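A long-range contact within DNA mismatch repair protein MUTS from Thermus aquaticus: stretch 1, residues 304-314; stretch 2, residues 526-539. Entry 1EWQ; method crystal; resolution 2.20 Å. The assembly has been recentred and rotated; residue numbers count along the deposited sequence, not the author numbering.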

ATOM      1  N   ALA C 304      -2.248  19.599  39.371  1.00 27.13           N
ATOM      2  CA  ALA C 304      -2.238  20.924  38.755  1.00 26.62           C
ATOM      3  C   ALA C 304      -2.808  20.836  37.337  1.00 26.00           C
ATOM      4  O   ALA C 304      -3.543  21.719  36.907  1.00 25.83           O
ATOM      5  N   ARG C 305      -2.464  19.773  36.613  1.00 25.67           N
ATOM      6  CA  ARG C 305      -2.990  19.601  35.261  1.00 25.35           C
ATOM      7  C   ARG C 305      -4.500  19.376  35.356  1.00 25.20           C
ATOM      8  O   ARG C 305      -5.271  19.910  34.559  1.00 25.54           O
ATOM      9  N   LEU C 306      -4.923  18.580  36.331  1.00 24.91           N
ATOM     10  CA  LEU C 306      -6.346  18.304  36.495  1.00 24.93           C
ATOM     11  C   LEU C 306      -7.095  19.569  36.895  1.00 25.08           C
ATOM     12  O   LEU C 306      -8.250  19.749  36.517  1.00 25.44           O
ATOM     13  N   ASP C 307      -6.448  20.456  37.653  1.00 25.18           N
ATOM     14  CA  ASP C 307      -7.118  21.695  38.031  1.00 25.30           C
ATOM     15  C   ASP C 307      -7.416  22.507  36.784  1.00 25.70           C
ATOM     16  O   ASP C 307      -8.535  22.976  36.614  1.00 25.59           O
ATOM     17  N   ARG C 308      -6.433  22.650  35.897  1.00 26.05           N
ATOM     18  CA  ARG C 308      -6.652  23.404  34.674  1.00 26.70           C
ATOM     19  C   ARG C 308      -7.723  22.766  33.780  1.00 26.46           C
ATOM     20  O   ARG C 308      -8.518  23.469  33.148  1.00 26.20           O
ATOM     21  N   VAL C 309      -7.744  21.439  33.723  1.00 26.30           N
ATOM     22  CA  VAL C 309      -8.736  20.731  32.914  1.00 26.28           C
ATOM     23  C   VAL C 309     -10.119  21.019  33.497  1.00 26.68           C
ATOM     24  O   VAL C 309     -11.030  21.467  32.800  1.00 26.10           O
ATOM     25  N   GLU C 310     -10.255  20.757  34.792  1.00 27.21           N
ATOM     26  CA  GLU C 310     -11.514  20.973  35.492  1.00 27.98           C
ATOM     27  C   GLU C 310     -12.008  22.391  35.282  1.00 27.85           C
ATOM     28  O   GLU C 310     -13.204  22.625  35.139  1.00 27.70           O
ATOM     29  N   GLY C 311     -11.069  23.332  35.261  1.00 28.09           N
ATOM     30  CA  GLY C 311     -11.415  24.726  35.062  1.00 28.52           C
ATOM     31  C   GLY C 311     -12.075  24.959  33.717  1.00 28.92           C
ATOM     32  O   GLY C 311     -13.010  25.752  33.615  1.00 28.91           O
ATOM     33  N   PHE C 312     -11.595  24.282  32.680  1.00 28.96           N
ATOM     34  CA  PHE C 312     -12.192  24.449  31.359  1.00 29.71           C
ATOM     35  C   PHE C 312     -13.466  23.617  31.242  1.00 29.92           C
ATOM     36  O   PHE C 312     -14.293  23.868  30.374  1.00 29.86           O
ATOM     37  N   VAL C 313     -13.616  22.623  32.111  1.00 30.34           N
ATOM     38  CA  VAL C 313     -14.813  21.800  32.090  1.00 31.03           C
ATOM     39  C   VAL C 313     -15.969  22.639  32.623  1.00 31.70           C
ATOM     40  O   VAL C 313     -17.083  22.564  32.118  1.00 32.04           O
ATOM     41  N   ARG C 314     -15.689  23.457  33.631  1.00 32.27           N
ATOM     42  CA  ARG C 314     -16.709  24.310  34.232  1.00 33.41           C
ATOM     43  C   ARG C 314     -17.017  25.518  33.365  1.00 33.27           C
ATOM     44  O   ARG C 314     -18.158  25.717  32.958  1.00 33.77           O
ATOM     45  N   GLU C 526      -0.077  24.453  25.713  1.00 26.99           N
ATOM     46  CA  GLU C 526      -0.569  23.908  26.969  1.00 28.08           C
ATOM     47  C   GLU C 526      -2.063  24.169  27.142  1.00 27.76           C
ATOM     48  O   GLU C 526      -2.829  23.262  27.457  1.00 27.41           O
ATOM     49  N   LEU C 527      -2.477  25.411  26.923  1.00 27.68           N
ATOM     50  CA  LEU C 527      -3.884  25.770  27.054  1.00 27.72           C
ATOM     51  C   LEU C 527      -4.717  24.993  26.042  1.00 27.18           C
ATOM     52  O   LEU C 527      -5.859  24.643  26.317  1.00 27.14           O
ATOM     53  N   ASP C 528      -4.140  24.735  24.868  1.00 26.40           N
ATOM     54  CA  ASP C 528      -4.831  23.980  23.823  1.00 25.36           C
ATOM     55  C   ASP C 528      -5.134  22.579  24.371  1.00 25.19           C
ATOM     56  O   ASP C 528      -6.248  22.065  24.200  1.00 25.36           O
ATOM     57  N   VAL C 529      -4.159  21.985  25.058  1.00 24.41           N
ATOM     58  CA  VAL C 529      -4.319  20.649  25.627  1.00 23.99           C
ATOM     59  C   VAL C 529      -5.352  20.577  26.757  1.00 23.92           C
ATOM     60  O   VAL C 529      -6.216  19.701  26.765  1.00 23.63           O
ATOM     61  N   TYR C 530      -5.266  21.502  27.704  1.00 23.89           N
ATOM     62  CA  TYR C 530      -6.204  21.533  28.815  1.00 24.30           C
ATOM     63  C   TYR C 530      -7.641  21.715  28.326  1.00 24.57           C
ATOM     64  O   TYR C 530      -8.550  21.018  28.779  1.00 24.92           O
ATOM     65  N   ALA C 531      -7.847  22.649  27.403  1.00 24.41           N
ATOM     66  CA  ALA C 531      -9.185  22.887  26.869  1.00 24.69           C
ATOM     67  C   ALA C 531      -9.660  21.658  26.091  1.00 24.87           C
ATOM     68  O   ALA C 531     -10.840  21.290  26.135  1.00 25.16           O
ATOM     69  N   ALA C 532      -8.729  21.013  25.392  1.00 24.68           N
ATOM     70  CA  ALA C 532      -9.040  19.817  24.611  1.00 24.21           C
ATOM     71  C   ALA C 532      -9.438  18.630  25.493  1.00 23.94           C
ATOM     72  O   ALA C 532     -10.377  17.899  25.177  1.00 23.60           O
ATOM     73  N   LEU C 533      -8.712  18.431  26.587  1.00 23.64           N
ATOM     74  CA  LEU C 533      -9.020  17.327  27.488  1.00 23.78           C
ATOM     75  C   LEU C 533     -10.351  17.608  28.174  1.00 23.81           C
ATOM     76  O   LEU C 533     -11.091  16.674  28.502  1.00 24.10           O
ATOM     77  N   ALA C 534     -10.657  18.891  28.388  1.00 23.13           N
ATOM     78  CA  ALA C 534     -11.920  19.261  29.019  1.00 22.83           C
ATOM     79  C   ALA C 534     -13.038  18.980  28.029  1.00 22.87           C
ATOM     80  O   ALA C 534     -14.102  18.498  28.408  1.00 23.15           O
ATOM     81  N   GLU C 535     -12.777  19.284  26.761  1.00 23.05           N
ATOM     82  CA  GLU C 535     -13.736  19.068  25.685  1.00 23.33           C
ATOM     83  C   GLU C 535     -14.133  17.593  25.621  1.00 23.83           C
ATOM     84  O   GLU C 535     -15.318  17.261  25.557  1.00 23.96           O
ATOM     85  N   VAL C 536     -13.132  16.717  25.620  1.00 23.61           N
ATOM     86  CA  VAL C 536     -13.354  15.280  25.566  1.00 23.91           C
ATOM     87  C   VAL C 536     -14.115  14.825  26.807  1.00 24.24           C
ATOM     88  O   VAL C 536     -15.035  14.017  26.725  1.00 23.87           O
ATOM     89  N   ALA C 537     -13.706  15.347  27.957  1.00 24.30           N
ATOM     90  CA  ALA C 537     -14.334  14.988  29.221  1.00 24.86           C
ATOM     91  C   ALA C 537     -15.831  15.335  29.209  1.00 25.40           C
ATOM     92  O   ALA C 537     -16.663  14.540  29.652  1.00 25.18           O
ATOM     93  N   VAL C 538     -16.169  16.515  28.695  1.00 25.51           N
ATOM     94  CA  VAL C 538     -17.569  16.929  28.652  1.00 26.24           C
ATOM     95  C   VAL C 538     -18.365  16.105  27.648  1.00 26.43           C
ATOM     96  O   VAL C 538     -19.474  15.668  27.934  1.00 26.42           O
ATOM     97  N   ARG C 539     -17.782  15.881  26.477  1.00 26.92           N
ATOM     98  CA  ARG C 539     -18.443  15.131  25.419  1.00 27.80           C
ATOM     99  C   ARG C 539     -18.705  13.646  25.681  1.00 27.73           C
ATOM    100  O   ARG C 539     -19.733  13.110  25.256  1.00 27.65           O
TER

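Residues 304-314 and 526-539 of the MutS chain are both helical, and they pack with their axes 7.8 Å apart at closest approach and their N-to-C directions 60° apart. The contact joins segments more than 200 residues apart in sequence and buries 572 Å², both sides summed. No hydrogen bond crosses it; the helices are held by apolar packing and by two CH-pi contacts.

At the start of the second helix, Glu 526 stays out of direct contact, but its carboxylate lies beside the tyrosine one turn on, with OE2 3.0 Å from OH of Tyr 530. Leu 527 (m, t) leaves its backbone sideways, yet its end reaches the first helix: CD2 lies over one face of the Arg 308 guanidinium, 3.7 Å from NH2 of that arginine. The carbonyl O of Leu 527 is 4.1 Å from CE1 of Phe 312, but this oxygen is already engaged in the helix by the backbone N of Ala 531. Asp 528 points away, and Val 529 is out of reach.

Tyr 530 is the centre of the interface, with 117 Å² covered by the first helix, the largest share of any residue. Its CA-to-CB bond points toward that helix, and with chi1 in the m well the side chain enters a hole formed by Arg 305, Arg 308, Val 309 and Phe 312. CB of Arg 308 (chi1 m, chi2 t, chi3 off-well at 113°) sits over the ring face, 3.6 Å from the Tyr 530 ring centroid and only 9° off the normal, so the aliphatic base of a charged side chain serves as a packing surface. CG2 of Val 309 (t) approaches CD2 of Tyr 530 at 4.0 Å, while CG of Arg 305, whose chain is extended beyond an m chi1, comes within 3.7 Å of OH of Tyr 530.

Ala 531 helps form the hole for the answering knob. Phe 312 (chi1 m) points toward the second helix and fits among Leu 527, Tyr 530, Ala 531 and Ala 534. The methyl CB of Ala 531 lies over one face of this ring, 4.0 Å from the Phe 312 centroid and 7° off its normal, whereas CB of Tyr 530 meets the ring edge, 3.8 Å from CD1 of Phe 312. Ala 532 points away. Leu 533 (m, t) packs on Val 309 with both base and tip: CB of Leu 533 is 4.2 Å from CG1 of Val 309, and CD1 of Leu 533 is 4.3 Å from CG2 of Val 309.

One turn beyond Tyr 530, the CA-to-CB bond of Ala 534 points toward the first helix, and its small side chain accompanies a close backbone approach: its CA is 4.9 Å from CA of Val 313. CB of Ala 534 touches CB of Phe 312 at 3.5 Å and CG2 of Val 313 (t) at 3.6 Å, and lies 3.6 Å from the carbonyl O of Val 309. Glu 535 and Val 536 make no contact. Farther along, CB of Ala 537 is 4.3 Å from CG2 of Val 313, and at the exposed margin CG2 of Val 538 (t) meets CG1 of Val 313 at 4.1 Å. Arg 539 is out of reach, leaving this end of the contact wholly apolar.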

ATOM      1  CB  ALA C 304      -0.813  21.498  38.724  1.00 26.20           C
ATOM      2  CB  ARG C 305      -2.343  18.396  34.556  1.00 24.78           C
ATOM      3  CG  ARG C 305      -0.900  18.581  34.051  1.00 23.78           C
ATOM      4  CD  ARG C 305      -0.452  17.309  33.297  1.00 23.54           C
ATOM      5  NE  ARG C 305       0.932  17.376  32.820  1.00 23.12           N
ATOM      6  CZ  ARG C 305       1.573  16.389  32.194  1.00 23.00           C
ATOM      7  NH1 ARG C 305       0.966  15.235  31.949  1.00 22.53           N
ATOM      8  NH2 ARG C 305       2.840  16.555  31.824  1.00 23.02           N
ATOM      9  CB  LEU C 306      -6.571  17.189  37.531  1.00 24.50           C
ATOM     10  CG  LEU C 306      -6.214  15.766  37.079  1.00 24.30           C
ATOM     11  CD1 LEU C 306      -6.301  14.824  38.268  1.00 23.85           C
ATOM     12  CD2 LEU C 306      -7.148  15.312  35.941  1.00 23.02           C
ATOM     13  CB  ASP C 307      -6.281  22.522  39.010  1.00 25.01           C
ATOM     14  CG  ASP C 307      -6.241  21.906  40.389  1.00 25.52           C
ATOM     15  OD1 ASP C 307      -7.239  21.256  40.767  1.00 25.89           O
ATOM     16  OD2 ASP C 307      -5.225  22.063  41.102  1.00 25.98           O
ATOM     17  CB  ARG C 308      -5.339  23.562  33.906  1.00 28.33           C
ATOM     18  CG  ARG C 308      -4.350  24.491  34.601  1.00 30.51           C
ATOM     19  CD  ARG C 308      -3.306  25.031  33.629  1.00 32.94           C
ATOM     20  NE  ARG C 308      -3.460  26.470  33.422  1.00 34.18           N
ATOM     21  CZ  ARG C 308      -4.555  27.038  32.917  1.00 35.53           C
ATOM     22  NH1 ARG C 308      -5.585  26.285  32.551  1.00 35.79           N
ATOM     23  NH2 ARG C 308      -4.645  28.365  32.820  1.00 35.73           N
ATOM     24  CB  VAL C 309      -8.512  19.201  32.953  1.00 26.40           C
ATOM     25  CG1 VAL C 309      -9.607  18.485  32.169  1.00 26.04           C
ATOM     26  CG2 VAL C 309      -7.136  18.863  32.401  1.00 26.44           C
ATOM     27  CB  GLU C 310     -11.333  20.711  36.986  1.00 28.82           C
ATOM     28  CG  GLU C 310     -12.614  20.822  37.790  1.00 30.45           C
ATOM     29  CD  GLU C 310     -12.487  20.175  39.158  1.00 31.19           C
ATOM     30  OE1 GLU C 310     -11.751  20.702  40.010  1.00 32.17           O
ATOM     31  OE2 GLU C 310     -13.117  19.121  39.376  1.00 32.35           O
ATOM     32  CB  PHE C 312     -11.209  24.056  30.254  1.00 29.58           C
ATOM     33  CG  PHE C 312     -10.265  25.158  29.857  1.00 30.12           C
ATOM     34  CD1 PHE C 312      -8.889  24.992  29.980  1.00 30.05           C
ATOM     35  CD2 PHE C 312     -10.748  26.349  29.335  1.00 30.02           C
ATOM     36  CE1 PHE C 312      -8.009  25.997  29.588  1.00 30.21           C
ATOM     37  CE2 PHE C 312      -9.875  27.366  28.938  1.00 30.31           C
ATOM     38  CZ  PHE C 312      -8.500  27.188  29.064  1.00 30.20           C
ATOM     39  CB  VAL C 313     -14.656  20.533  32.966  1.00 31.12           C
ATOM     40  CG1 VAL C 313     -16.023  19.914  33.246  1.00 30.82           C
ATOM     41  CG2 VAL C 313     -13.764  19.517  32.254  1.00 30.94           C
ATOM     42  CB  ARG C 314     -16.260  24.802  35.605  1.00 34.41           C
ATOM     43  CG  ARG C 314     -15.855  23.698  36.546  1.00 36.57           C
ATOM     44  CD  ARG C 314     -15.502  24.263  37.909  1.00 38.28           C
ATOM     45  NE  ARG C 314     -14.889  23.251  38.761  1.00 39.72           N
ATOM     46  CZ  ARG C 314     -14.515  23.465  40.018  1.00 40.74           C
ATOM     47  NH1 ARG C 314     -14.700  24.662  40.572  1.00 41.48           N
ATOM     48  NH2 ARG C 314     -13.952  22.490  40.718  1.00 40.99           N
ATOM     49  CB  GLU C 526       0.209  24.504  28.145  1.00 28.88           C
ATOM     50  CG  GLU C 526       0.774  23.446  29.067  1.00 30.73           C
ATOM     51  CD  GLU C 526       1.534  24.026  30.238  1.00 31.72           C
ATOM     52  OE1 GLU C 526       2.535  24.743  30.010  1.00 32.31           O
ATOM     53  OE2 GLU C 526       1.121  23.757  31.385  1.00 32.79           O
ATOM     54  CB  LEU C 527      -4.064  27.273  26.839  1.00 28.79           C
ATOM     55  CG  LEU C 527      -3.251  28.110  27.823  1.00 29.67           C
ATOM     56  CD1 LEU C 527      -3.233  29.556  27.384  1.00 30.48           C
ATOM     57  CD2 LEU C 527      -3.849  27.963  29.225  1.00 30.63           C
ATOM     58  CB  ASP C 528      -3.951  23.911  22.557  1.00 24.72           C
ATOM     59  CG  ASP C 528      -4.617  23.166  21.382  1.00 24.55           C
ATOM     60  OD1 ASP C 528      -5.866  23.111  21.310  1.00 24.07           O
ATOM     61  OD2 ASP C 528      -3.876  22.651  20.508  1.00 23.79           O
ATOM     62  CB  VAL C 529      -2.968  20.108  26.120  1.00 23.69           C
ATOM     63  CG1 VAL C 529      -3.169  18.826  26.913  1.00 23.96           C
ATOM     64  CG2 VAL C 529      -2.060  19.821  24.908  1.00 23.83           C
ATOM     65  CB  TYR C 530      -5.835  22.665  29.769  1.00 24.30           C
ATOM     66  CG  TYR C 530      -4.512  22.469  30.474  1.00 24.28           C
ATOM     67  CD1 TYR C 530      -3.609  23.526  30.614  1.00 23.97           C
ATOM     68  CD2 TYR C 530      -4.183  21.241  31.053  1.00 24.40           C
ATOM     69  CE1 TYR C 530      -2.416  23.360  31.317  1.00 24.62           C
ATOM     70  CE2 TYR C 530      -2.990  21.070  31.764  1.00 24.61           C
ATOM     71  CZ  TYR C 530      -2.114  22.130  31.892  1.00 24.54           C
ATOM     72  OH  TYR C 530      -0.951  21.964  32.613  1.00 25.39           O
ATOM     73  CB  ALA C 531      -9.184  24.127  25.967  1.00 24.56           C
ATOM     74  CB  ALA C 532      -7.850  19.439  23.741  1.00 23.70           C
ATOM     75  CB  LEU C 533      -7.910  17.153  28.534  1.00 23.67           C
ATOM     76  CG  LEU C 533      -6.554  16.675  27.986  1.00 23.60           C
ATOM     77  CD1 LEU C 533      -5.509  16.644  29.088  1.00 23.41           C
ATOM     78  CD2 LEU C 533      -6.718  15.291  27.388  1.00 23.50           C
ATOM     79  CB  ALA C 534     -11.927  20.748  29.414  1.00 22.08           C
ATOM     80  CB  GLU C 535     -13.118  19.477  24.352  1.00 23.07           C
ATOM     81  CG  GLU C 535     -14.115  19.759  23.247  1.00 22.94           C
ATOM     82  CD  GLU C 535     -14.887  21.053  23.478  1.00 22.88           C
ATOM     83  OE1 GLU C 535     -14.472  21.845  24.344  1.00 22.89           O
ATOM     84  OE2 GLU C 535     -15.899  21.285  22.792  1.00 22.37           O
ATOM     85  CB  VAL C 536     -12.004  14.507  25.503  1.00 24.32           C
ATOM     86  CG1 VAL C 536     -12.226  13.028  25.830  1.00 24.95           C
ATOM     87  CG2 VAL C 536     -11.394  14.641  24.130  1.00 24.05           C
ATOM     88  CB  ALA C 537     -13.628  15.705  30.369  1.00 24.36           C
ATOM     89  CB  VAL C 538     -17.721  18.436  28.289  1.00 25.84           C
ATOM     90  CG1 VAL C 538     -19.196  18.787  28.127  1.00 25.80           C
ATOM     91  CG2 VAL C 538     -17.126  19.286  29.385  1.00 25.90           C
ATOM     92  CB  ARG C 539     -17.640  15.273  24.120  1.00 28.68           C
ATOM     93  CG  ARG C 539     -18.112  14.381  22.983  1.00 30.47           C
ATOM     94  CD  ARG C 539     -17.482  14.815  21.661  1.00 31.84           C
ATOM     95  NE  ARG C 539     -18.038  16.089  21.212  1.00 33.50           N
ATOM     96  CZ  ARG C 539     -17.324  17.167  20.902  1.00 34.10           C
ATOM     97  NH1 ARG C 539     -16.000  17.146  20.986  1.00 34.18           N
ATOM     98  NH2 ARG C 539     -17.943  18.274  20.512  1.00 34.78           N
TER